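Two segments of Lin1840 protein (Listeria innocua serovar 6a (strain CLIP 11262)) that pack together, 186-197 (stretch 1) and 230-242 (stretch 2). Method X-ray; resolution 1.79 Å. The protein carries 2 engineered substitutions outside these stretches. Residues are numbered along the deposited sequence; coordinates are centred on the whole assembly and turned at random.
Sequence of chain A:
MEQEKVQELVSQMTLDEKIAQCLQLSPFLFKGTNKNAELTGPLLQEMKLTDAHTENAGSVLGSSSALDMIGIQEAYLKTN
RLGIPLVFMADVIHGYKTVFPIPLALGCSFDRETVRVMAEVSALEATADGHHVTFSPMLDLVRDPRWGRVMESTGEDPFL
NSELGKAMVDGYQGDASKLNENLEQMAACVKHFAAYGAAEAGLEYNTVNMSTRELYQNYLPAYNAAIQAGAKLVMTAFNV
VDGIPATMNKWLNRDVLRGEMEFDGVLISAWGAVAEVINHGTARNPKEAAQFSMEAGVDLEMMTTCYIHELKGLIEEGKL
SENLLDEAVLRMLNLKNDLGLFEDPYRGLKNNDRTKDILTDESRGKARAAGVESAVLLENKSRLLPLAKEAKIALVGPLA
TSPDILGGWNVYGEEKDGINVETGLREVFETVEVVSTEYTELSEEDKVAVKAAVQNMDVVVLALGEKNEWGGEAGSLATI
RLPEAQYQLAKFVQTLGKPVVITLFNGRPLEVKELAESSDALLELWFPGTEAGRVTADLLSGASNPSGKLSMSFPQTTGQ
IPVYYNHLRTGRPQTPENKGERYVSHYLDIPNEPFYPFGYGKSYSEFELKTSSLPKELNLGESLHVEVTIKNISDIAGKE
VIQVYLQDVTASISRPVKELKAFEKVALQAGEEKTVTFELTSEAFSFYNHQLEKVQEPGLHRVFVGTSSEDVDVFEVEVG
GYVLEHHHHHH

Stretch 1 (186-197) MAACVKHFAAYG
Stretch 2 230-242: GAKLVMTAFNVVD

Parallel strands satisfy their backbone polar groups by alternation: a residue on one strand sends both its N and its O to residues flanking its partner. Strands 187-193 and 233-236, running 28° apart, illustrate both the rule and its interruption. Leu 233 N donates to Ala 188 O (3.1 Å), Val 190 N donates to Leu 233 O (3.0 Å), and Met 235 N donates to Val 190 O (2.9 Å). Cys 189 thus pairs with Leu 233 (CA-CA 4.3 Å) and Val 190 with Val 234 (CA-CA 4.7 Å). Cys 189 (chi1 t) and Leu 233 (m, p) share one face, Cys 189 SG lying 3.7 Å from Leu 233 CB; Val 190 and Val 234, both t, share the other.

A beta bulge then shifts the register by one, and the peptide bond before His 192 is cis. The ladder resumes with Phe 193 N donating to Met 235 O (2.9 Å, nearly linear at 176°), and Phe 193 pairs with Thr 236, their side chains diverging. Ala 237 N reaches Phe 193 O at 2.9 Å, but an angle of 125° makes this bond weak. Thr 236 O finds no partner anywhere in the model; His 192 CB, 3.9 Å from Thr 236 O, is carbon and offers no conventional donor.

Beyond a second cis peptide, before Ala 194, and the positive phi of Ala 195 (76/23), a side chain takes over the backbone's role. Asn 239 (chi1 p, chi2 -68°) uses ND2 twice, donating to Ala 194 O (3.1 Å, 176°) and to its neighbour Val 240 O (2.9 Å). Asn 239 OD1 remains unpartnered, 3.1 Å from Tyr 196 CA. Alongside, the Phe 238 edge points toward the Tyr 196 face, centroids 5.8 Å apart and planes at 66°. Tyr 196 OH, like His 192 ND1 and Lys 191 NZ, is satisfied elsewhere in the structure.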

ATOM      1  N   MET A 186      32.938  -3.937  18.018  1.00 11.60           N
ATOM      2  CA  MET A 186      33.079  -4.142  16.584  1.00  9.71           C
ATOM      3  C   MET A 186      32.360  -3.014  15.837  1.00 10.00           C
ATOM      4  O   MET A 186      31.560  -2.277  16.420  1.00 11.54           O
ATOM      5  CB  MET A 186      32.487  -5.488  16.193  1.00  9.54           C
ATOM      6  CG  MET A 186      30.966  -5.608  16.265  1.00 10.84           C
ATOM      7  SD  MET A 186      30.370  -7.297  16.159  1.00 11.38           S
ATOM      8  CE  MET A 186      31.138  -7.898  14.689  1.00 10.06           C
ATOM      9  N   ALA A 187      32.639  -2.881  14.549  1.00  9.49           N
ATOM     10  CA  ALA A 187      31.934  -1.910  13.719  1.00  7.62           C
ATOM     11  C   ALA A 187      30.508  -2.382  13.426  1.00  7.78           C
ATOM     12  O   ALA A 187      30.247  -3.557  13.125  1.00  7.61           O
ATOM     13  CB  ALA A 187      32.662  -1.650  12.452  1.00  7.67           C
ATOM     14  N   ALA A 188      29.600  -1.408  13.452  1.00  8.46           N
ATOM     15  CA  ALA A 188      28.218  -1.605  13.049  1.00  8.26           C
ATOM     16  C   ALA A 188      28.016  -1.116  11.630  1.00  9.29           C
ATOM     17  O   ALA A 188      28.700  -0.221  11.194  1.00 10.05           O
ATOM     18  CB  ALA A 188      27.305  -0.873  14.032  1.00  8.76           C
ATOM     19  N   CYS A 189      27.058  -1.711  10.917  1.00  9.02           N
ATOM     20  CA  CYS A 189      26.667  -1.345   9.603  1.00  9.21           C
ATOM     21  C   CYS A 189      25.130  -1.187   9.591  1.00  8.81           C
ATOM     22  O   CYS A 189      24.390  -2.146   9.692  1.00  9.32           O
ATOM     23  CB  CYS A 189      27.021  -2.435   8.605  1.00  9.65           C
ATOM     24  SG  CYS A 189      26.588  -2.114   6.917  1.00  9.59           S
ATOM     25  N   VAL A 190      24.708   0.041   9.400  1.00  7.42           N
ATOM     26  CA  VAL A 190      23.278   0.424   9.297  1.00  7.94           C
ATOM     27  C   VAL A 190      22.726  -0.173   8.030  1.00  8.25           C
ATOM     28  O   VAL A 190      23.376  -0.054   7.006  1.00  7.13           O
ATOM     29  CB  VAL A 190      23.158   1.990   9.279  1.00  9.98           C
ATOM     30  CG1 VAL A 190      21.798   2.506   8.842  1.00  9.97           C
ATOM     31  CG2 VAL A 190      23.431   2.575  10.666  1.00  8.87           C
ATOM     32  N   LYS A 191      21.513  -0.732   8.044  1.00  7.84           N
ATOM     33  CA  LYS A 191      20.925  -1.242   6.811  1.00  7.00           C
ATOM     34  C   LYS A 191      19.377  -1.034   6.936  1.00  6.83           C
ATOM     35  O   LYS A 191      18.879  -0.824   8.080  1.00  5.13           O
ATOM     36  CB  LYS A 191      21.300  -2.723   6.545  1.00  7.40           C
ATOM     37  CG  LYS A 191      20.696  -3.675   7.545  1.00  9.46           C
ATOM     38  CD  LYS A 191      21.318  -5.047   7.428  1.00  7.95           C
ATOM     39  CE  LYS A 191      20.583  -6.122   8.167  1.00  6.76           C
ATOM     40  NZ  LYS A 191      21.280  -7.395   8.080  1.00  5.85           N
ATOM     41  N   HIS A 192      18.669  -1.012   5.826  1.00  7.18           N
ATOM     42  CA  HIS A 192      19.105  -1.078   4.449  1.00  6.66           C
ATOM     43  C   HIS A 192      18.729   0.272   3.837  1.00  7.00           C
ATOM     44  O   HIS A 192      17.556   0.659   3.816  1.00  7.25           O
ATOM     45  CB  HIS A 192      18.359  -2.215   3.647  1.00  6.03           C
ATOM     46  CG  HIS A 192      18.511  -3.575   4.240  1.00  5.82           C
ATOM     47  ND1 HIS A 192      17.670  -4.048   5.227  1.00  7.15           N
ATOM     48  CD2 HIS A 192      19.380  -4.591   3.962  1.00  7.20           C
ATOM     49  CE1 HIS A 192      18.056  -5.279   5.572  1.00  7.07           C
ATOM     50  NE2 HIS A 192      19.072  -5.630   4.800  1.00  7.60           N
ATOM     51  N   PHE A 193      19.714   0.989   3.339  1.00  8.71           N
ATOM     52  CA  PHE A 193      19.487   2.368   2.913  1.00  7.73           C
ATOM     53  C   PHE A 193      18.852   2.343   1.523  1.00  7.28           C
ATOM     54  O   PHE A 193      19.527   1.947   0.569  1.00  8.30           O
ATOM     55  CB  PHE A 193      20.817   3.180   2.962  1.00  8.63           C
ATOM     56  CG  PHE A 193      20.622   4.658   3.098  1.00  8.36           C
ATOM     57  CD1 PHE A 193      20.256   5.221   4.321  1.00 10.01           C
ATOM     58  CD2 PHE A 193      20.789   5.486   1.987  1.00  8.68           C
ATOM     59  CE1 PHE A 193      20.093   6.599   4.465  1.00 11.96           C
ATOM     60  CE2 PHE A 193      20.642   6.858   2.109  1.00  8.07           C
ATOM     61  CZ  PHE A 193      20.256   7.407   3.336  1.00 10.35           C
ATOM     62  N   ALA A 194      17.556   2.703   1.319  1.00  6.99           N
ATOM     63  CA  ALA A 194      16.583   3.161   2.289  1.00  7.49           C
ATOM     64  C   ALA A 194      15.220   2.687   1.936  1.00  5.24           C
ATOM     65  O   ALA A 194      14.964   2.446   0.774  1.00  5.47           O
ATOM     66  CB  ALA A 194      16.469   4.699   2.320  1.00  9.06           C
ATOM     67  N   ALA A 195      14.380   2.565   2.976  1.00  6.11           N
ATOM     68  CA  ALA A 195      12.929   2.480   2.878  1.00  6.17           C
ATOM     69  C   ALA A 195      12.452   1.094   2.395  1.00  5.68           C
ATOM     70  O   ALA A 195      11.346   0.928   1.921  1.00  5.53           O
ATOM     71  CB  ALA A 195      12.368   3.562   2.009  1.00  5.94           C
ATOM     72  N   TYR A 196      13.305   0.089   2.604  1.00  5.34           N
ATOM     73  CA  TYR A 196      13.062  -1.245   2.117  1.00  6.90           C
ATOM     74  C   TYR A 196      11.749  -1.868   2.690  1.00  7.45           C
ATOM     75  O   TYR A 196      11.136  -2.725   2.082  1.00  6.74           O
ATOM     76  CB  TYR A 196      14.327  -2.066   2.511  1.00  6.64           C
ATOM     77  CG  TYR A 196      14.459  -3.509   2.198  1.00  6.02           C
ATOM     78  CD1 TYR A 196      13.922  -4.097   1.068  1.00  5.71           C
ATOM     79  CD2 TYR A 196      15.179  -4.304   3.045  1.00  7.03           C
ATOM     80  CE1 TYR A 196      14.057  -5.476   0.798  1.00  6.33           C
ATOM     81  CE2 TYR A 196      15.400  -5.633   2.717  1.00  8.21           C
ATOM     82  CZ  TYR A 196      14.801  -6.239   1.652  1.00  6.00           C
ATOM     83  OH  TYR A 196      14.976  -7.576   1.393  1.00  5.44           O
ATOM     84  N   GLY A 197      11.446  -1.524   3.937  1.00  8.43           N
ATOM     85  CA  GLY A 197      10.257  -2.079   4.680  1.00  6.70           C
ATOM     86  C   GLY A 197       8.897  -1.697   4.067  1.00  6.57           C
ATOM     87  O   GLY A 197       7.865  -2.262   4.461  1.00  7.05           O
ATOM     88  N   GLY A 230      27.531   7.534  15.032  1.00 13.98           N
ATOM     89  CA  GLY A 230      28.846   7.018  14.670  1.00 12.24           C
ATOM     90  C   GLY A 230      28.905   5.683  14.014  1.00 12.29           C
ATOM     91  O   GLY A 230      30.001   5.092  13.952  1.00  8.97           O
ATOM     92  N   ALA A 231      27.754   5.163  13.537  1.00  9.73           N
ATOM     93  CA  ALA A 231      27.810   3.849  12.821  1.00 10.13           C
ATOM     94  C   ALA A 231      28.871   3.869  11.736  1.00  8.83           C
ATOM     95  O   ALA A 231      28.907   4.798  10.892  1.00  9.43           O
ATOM     96  CB  ALA A 231      26.465   3.485  12.205  1.00 10.71           C
ATOM     97  N   LYS A 232      29.743   2.865  11.712  1.00  9.27           N
ATOM     98  CA  LYS A 232      30.841   2.898  10.748  1.00 10.46           C
ATOM     99  C   LYS A 232      30.515   2.673   9.316  1.00  9.91           C
ATOM    100  O   LYS A 232      31.169   3.278   8.456  1.00 12.06           O
ATOM    101  CB  LYS A 232      31.978   2.005  11.204  1.00  9.44           C
ATOM    102  CG  LYS A 232      32.712   2.596  12.438  1.00 12.04           C
ATOM    103  CD  LYS A 232      33.707   3.614  11.966  1.00 16.76           C
ATOM    104  CE  LYS A 232      34.476   4.344  13.018  1.00 20.06           C
ATOM    105  NZ  LYS A 232      35.261   5.403  12.286  1.00 19.92           N
ATOM    106  N   LEU A 233      29.565   1.774   8.998  1.00  8.65           N
ATOM    107  CA  LEU A 233      29.236   1.450   7.620  1.00  7.75           C
ATOM    108  C   LEU A 233      27.723   1.633   7.368  1.00  7.26           C
ATOM    109  O   LEU A 233      26.948   1.653   8.319  1.00  7.28           O
ATOM    110  CB  LEU A 233      29.568  -0.003   7.276  1.00  8.38           C
ATOM    111  CG  LEU A 233      31.053  -0.434   7.266  1.00  9.29           C
ATOM    112  CD1 LEU A 233      31.550  -0.764   8.653  1.00 11.83           C
ATOM    113  CD2 LEU A 233      31.219  -1.630   6.315  1.00  9.24           C
ATOM    114  N   VAL A 234      27.345   1.760   6.119  1.00  8.75           N
ATOM    115  CA  VAL A 234      25.967   1.699   5.678  1.00  9.24           C
ATOM    116  C   VAL A 234      25.871   0.675   4.571  1.00  8.65           C
ATOM    117  O   VAL A 234      26.784   0.554   3.752  1.00  7.87           O
ATOM    118  CB  VAL A 234      25.487   3.075   5.213  1.00 10.98           C
ATOM    119  CG1 VAL A 234      24.058   3.030   4.642  1.00 11.95           C
ATOM    120  CG2 VAL A 234      25.521   4.021   6.374  1.00 11.32           C
ATOM    121  N   MET A 235      24.751  -0.046   4.491  1.00  8.61           N
ATOM    122  CA  MET A 235      24.546  -1.026   3.428  1.00  7.28           C
ATOM    123  C   MET A 235      23.364  -0.583   2.564  1.00  7.17           C
ATOM    124  O   MET A 235      22.372  -0.055   3.101  1.00  6.38           O
ATOM    125  CB  MET A 235      24.226  -2.431   4.021  1.00  7.04           C
ATOM    126  CG  MET A 235      23.875  -3.493   2.997  1.00  7.79           C
ATOM    127  SD  MET A 235      23.258  -5.025   3.689  1.00  9.23           S
ATOM    128  CE  MET A 235      24.736  -5.603   4.541  1.00 11.84           C
ATOM    129  N   THR A 236      23.482  -0.746   1.241  1.00  6.86           N
ATOM    130  CA  THR A 236      22.362  -0.365   0.311  1.00  6.39           C
ATOM    131  C   THR A 236      21.140  -1.286   0.440  1.00  7.07           C
ATOM    132  O   THR A 236      21.254  -2.369   1.040  1.00  7.09           O
ATOM    133  CB  THR A 236      22.836  -0.389  -1.145  1.00  7.03           C
ATOM    134  OG1 THR A 236      22.982  -1.752  -1.621  1.00  8.11           O
ATOM    135  CG2 THR A 236      24.101   0.480  -1.308  1.00  7.15           C
ATOM    136  N   ALA A 237      19.984  -0.834  -0.104  1.00  6.22           N
ATOM    137  CA  ALA A 237      18.780  -1.661  -0.093  1.00  5.91           C
ATOM    138  C   ALA A 237      18.548  -2.319  -1.475  1.00  7.15           C
ATOM    139  O   ALA A 237      18.977  -1.819  -2.501  1.00  5.99           O
ATOM    140  CB  ALA A 237      17.569  -0.766   0.254  1.00  5.84           C
ATOM    141  N   PHE A 238      17.794  -3.420  -1.465  1.00  6.26           N
ATOM    142  CA  PHE A 238      17.383  -4.058  -2.680  1.00  7.06           C
ATOM    143  C   PHE A 238      16.375  -3.322  -3.541  1.00  7.69           C
ATOM    144  O   PHE A 238      16.321  -3.552  -4.785  1.00 10.48           O
ATOM    145  CB  PHE A 238      16.812  -5.415  -2.374  1.00  6.86           C
ATOM    146  CG  PHE A 238      17.809  -6.399  -1.871  1.00  7.78           C
ATOM    147  CD1 PHE A 238      18.882  -6.785  -2.686  1.00  8.54           C
ATOM    148  CD2 PHE A 238      17.676  -6.960  -0.621  1.00  8.53           C
ATOM    149  CE1 PHE A 238      19.769  -7.738  -2.259  1.00  9.04           C
ATOM    150  CE2 PHE A 238      18.585  -7.938  -0.193  1.00  8.50           C
ATOM    151  CZ  PHE A 238      19.636  -8.287  -0.984  1.00  8.65           C
ATOM    152  N   ASN A 239      15.587  -2.471  -2.893  1.00  7.66           N
ATOM    153  CA  ASN A 239      14.407  -1.849  -3.561  1.00  7.71           C
ATOM    154  C   ASN A 239      14.774  -0.656  -4.369  1.00  7.54           C
ATOM    155  O   ASN A 239      15.792   0.003  -4.097  1.00  8.14           O
ATOM    156  CB  ASN A 239      13.344  -1.416  -2.561  1.00  7.44           C
ATOM    157  CG  ASN A 239      13.920  -0.596  -1.396  1.00  7.17           C
ATOM    158  OD1 ASN A 239      14.659  -1.130  -0.558  1.00  9.49           O
ATOM    159  ND2 ASN A 239      13.640   0.696  -1.372  1.00  4.82           N
ATOM    160  N   VAL A 240      13.940  -0.342  -5.341  1.00  6.77           N
ATOM    161  CA  VAL A 240      13.912   1.084  -5.872  1.00  7.80           C
ATOM    162  C   VAL A 240      13.521   2.123  -4.829  1.00  7.53           C
ATOM    163  O   VAL A 240      12.744   1.835  -3.914  1.00  7.52           O
ATOM    164  CB  VAL A 240      12.973   1.233  -7.078  1.00  7.35           C
ATOM    165  CG1 VAL A 240      13.368   0.359  -8.263  1.00  9.41           C
ATOM    166  CG2 VAL A 240      11.479   0.961  -6.703  1.00  7.78           C
ATOM    167  N   VAL A 241      14.130   3.287  -4.882  1.00  8.76           N
ATOM    168  CA  VAL A 241      13.698   4.504  -4.178  1.00  8.09           C
ATOM    169  C   VAL A 241      13.322   5.476  -5.287  1.00  9.04           C
ATOM    170  O   VAL A 241      14.127   5.851  -6.106  1.00  7.48           O
ATOM    171  CB  VAL A 241      14.803   5.009  -3.275  1.00  8.56           C
ATOM    172  CG1 VAL A 241      14.439   6.351  -2.646  1.00 10.37           C
ATOM    173  CG2 VAL A 241      15.050   3.991  -2.156  1.00  7.48           C
ATOM    174  N   ASP A 242      12.045   5.835  -5.309  1.00  8.48           N
ATOM    175  CA  ASP A 242      11.479   6.601  -6.390  1.00  9.31           C
ATOM    176  C   ASP A 242      11.985   6.206  -7.797  1.00 10.19           C
ATOM    177  O   ASP A 242      12.460   7.038  -8.589  1.00 10.95           O
ATOM    178  CB  ASP A 242      11.659   8.089  -6.107  1.00 10.56           C
ATOM    179  CG  ASP A 242      10.656   8.949  -6.877  1.00 11.77           C
ATOM    180  OD1 ASP A 242       9.793   8.457  -7.598  1.00 10.31           O
ATOM    181  OD2 ASP A 242      10.799  10.165  -6.730  1.00 13.42           O
TER